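Local coordinates for protein carboxypeptidase D (PDB 3MN8) that releases C-terminal arginine or lysine from peptides and proteins, including growth factors, peptide hormones and neuropeptides, using a catalytic zinc ion, at residues D103-G107 with L306-P312. Numbering follows the deposited sequence.
Sequences DETVG and LSCCKYP. With ZN (zinc ion), chain F; GEM ((2-guanidinoethylmercapto)succinic acid), chain G.
Glu104, the glutamate of the HxxE zinc motif that begins at His101, lies just before helix 106-121. Residues 103-107 run beside the irregular loop 306-312, in the register Gly107-Leu306, Glu104-Lys310 (CA-CA 4.5 Å) and Thr105-Tyr311. Glu104, chi1 m and chi2 t, presents both carboxylate oxygens to the zinc, OE1-ZN and OE2-ZN each being 2.0 Å; O13 of the inhibitor GEM lies 2.1 Å from the same ion. Lys310, helical in phi/psi (-56/-49) between extended Cys309 and Tyr311, accepts at its O a near-linear hydrogen bond from Thr105 N (3.1 Å, 168°); its m,t,t,t side chain runs beside Glu104, CE 4.2 Å from Glu104 OE2. Thr105, chi1 p, sets its CG2 3.3 Å from the Tyr311 ring centroid and 8° off the ring normal, a CH-pi contact. Val106, chi1 t, packs CG2 3.4 Å from Pro312 CG. Leu306 (m, t) brings CD1 3.3 Å from Gly107 CA, where a side chain would crowd it. Ser307, chi1 p, donates a hydrogen bond from OG to Cys309 O (2.6 Å). Disulfides Cys308-Cys268 and Cys309-Cys156 link the loop to other parts of the chain. His101 and His217 complete the protein's zinc ligands, while the loop leads from strand 300-305 to helix 317-333, whose Glu320 touches Val106 and Ser307.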
# COMPACT_ATOMS: atom_id res chain seq x y z
N ASP A 103 6.65 10.40 -14.25
CA ASP A 103 8.10 10.49 -14.44
C ASP A 103 8.90 9.82 -13.31
O ASP A 103 10.12 9.79 -13.35
CB ASP A 103 8.52 11.95 -14.61
CG ASP A 103 7.86 12.88 -13.61
OD1 ASP A 103 7.86 14.10 -13.85
OD2 ASP A 103 7.33 12.40 -12.58
N GLU A 104 8.20 9.32 -12.30
CA GLU A 104 8.82 8.56 -11.22
C GLU A 104 8.57 7.08 -11.47
O GLU A 104 7.50 6.55 -11.12
CB GLU A 104 8.25 8.98 -9.87
CG GLU A 104 8.38 10.47 -9.57
CD GLU A 104 7.59 10.86 -8.35
OE1 GLU A 104 7.13 9.95 -7.64
OE2 GLU A 104 7.40 12.07 -8.11
N THR A 105 9.57 6.43 -12.05
CA THR A 105 9.36 5.19 -12.80
C THR A 105 9.87 3.89 -12.17
O THR A 105 9.38 2.82 -12.50
CB THR A 105 10.02 5.35 -14.20
OG1 THR A 105 11.41 5.65 -14.04
CG2 THR A 105 9.36 6.49 -14.96
N VAL A 106 10.86 3.96 -11.28
CA VAL A 106 11.46 2.74 -10.73
C VAL A 106 10.41 1.82 -10.07
O VAL A 106 10.35 0.62 -10.35
CB VAL A 106 12.62 3.07 -9.73
CG1 VAL A 106 13.24 1.79 -9.16
CG2 VAL A 106 13.68 3.93 -10.41
N GLY A 107 9.58 2.39 -9.20
CA GLY A 107 8.52 1.64 -8.54
C GLY A 107 7.71 0.85 -9.55
O GLY A 107 7.38 -0.33 -9.33
N LEU A 306 12.01 5.80 -4.00
CA LEU A 306 12.96 4.74 -4.34
C LEU A 306 14.33 5.21 -4.83
O LEU A 306 15.36 4.65 -4.46
CB LEU A 306 12.34 3.77 -5.36
CG LEU A 306 11.09 3.10 -4.83
CD1 LEU A 306 10.33 2.38 -5.92
CD2 LEU A 306 11.45 2.16 -3.71
N SER A 307 14.34 6.23 -5.68
CA SER A 307 15.58 6.70 -6.26
C SER A 307 15.71 8.21 -6.18
O SER A 307 14.71 8.92 -6.07
CB SER A 307 15.69 6.25 -7.71
OG SER A 307 14.49 6.56 -8.42
N CYS A 308 16.95 8.68 -6.23
CA CYS A 308 17.24 10.09 -6.37
C CYS A 308 16.88 10.53 -7.77
O CYS A 308 16.30 11.60 -7.97
CB CYS A 308 18.72 10.36 -6.11
SG CYS A 308 19.17 10.28 -4.37
N CYS A 309 17.23 9.70 -8.75
CA CYS A 309 16.82 9.95 -10.13
C CYS A 309 15.40 9.44 -10.41
O CYS A 309 15.11 8.24 -10.32
CB CYS A 309 17.80 9.30 -11.09
SG CYS A 309 17.40 9.64 -12.81
N LYS A 310 14.51 10.37 -10.74
CA LYS A 310 13.11 10.03 -10.97
C LYS A 310 12.94 8.95 -12.03
O LYS A 310 12.23 7.96 -11.83
CB LYS A 310 12.31 11.28 -11.34
CG LYS A 310 12.24 12.32 -10.24
CD LYS A 310 11.37 13.52 -10.63
CE LYS A 310 10.80 14.20 -9.37
NZ LYS A 310 9.82 15.31 -9.64
N TYR A 311 13.60 9.14 -13.17
CA TYR A 311 13.50 8.22 -14.31
C TYR A 311 14.88 7.73 -14.74
O TYR A 311 15.44 8.26 -15.70
CB TYR A 311 12.84 8.92 -15.50
CG TYR A 311 12.17 7.99 -16.50
CD1 TYR A 311 11.05 8.42 -17.22
CD2 TYR A 311 12.62 6.70 -16.71
CE1 TYR A 311 10.42 7.59 -18.13
CE2 TYR A 311 11.98 5.85 -17.62
CZ TYR A 311 10.88 6.31 -18.33
OH TYR A 311 10.24 5.49 -19.23
N PRO A 312 15.44 6.73 -14.05
CA PRO A 312 16.78 6.25 -14.40
C PRO A 312 16.74 5.35 -15.63
O PRO A 312 15.66 5.13 -16.18
CB PRO A 312 17.22 5.45 -13.16
CG PRO A 312 16.11 5.65 -12.11
CD PRO A 312 14.88 6.03 -12.88
ZN ZN F . 6.06 11.40 -6.73
C8 GEM G . 5.73 14.05 -2.68
S7 GEM G . 4.86 12.70 -1.93
C6 GEM G . 6.01 12.25 -0.66
C5 GEM G . 6.41 13.41 0.25
N3 GEM G . 5.25 13.77 1.04
C1 GEM G . 5.12 14.83 1.83
N4 GEM G . 3.99 15.03 2.50
N2 GEM G . 6.11 15.70 1.95
C9 GEM G . 4.78 14.72 -3.64
O14 GEM G . 3.66 14.20 -3.82
O15 GEM G . 5.13 15.78 -4.21
C10 GEM G . 7.04 13.62 -3.38
C11 GEM G . 6.90 12.76 -4.62
O12 GEM G . 7.61 11.72 -4.69
O13 GEM G . 6.14 13.12 -5.56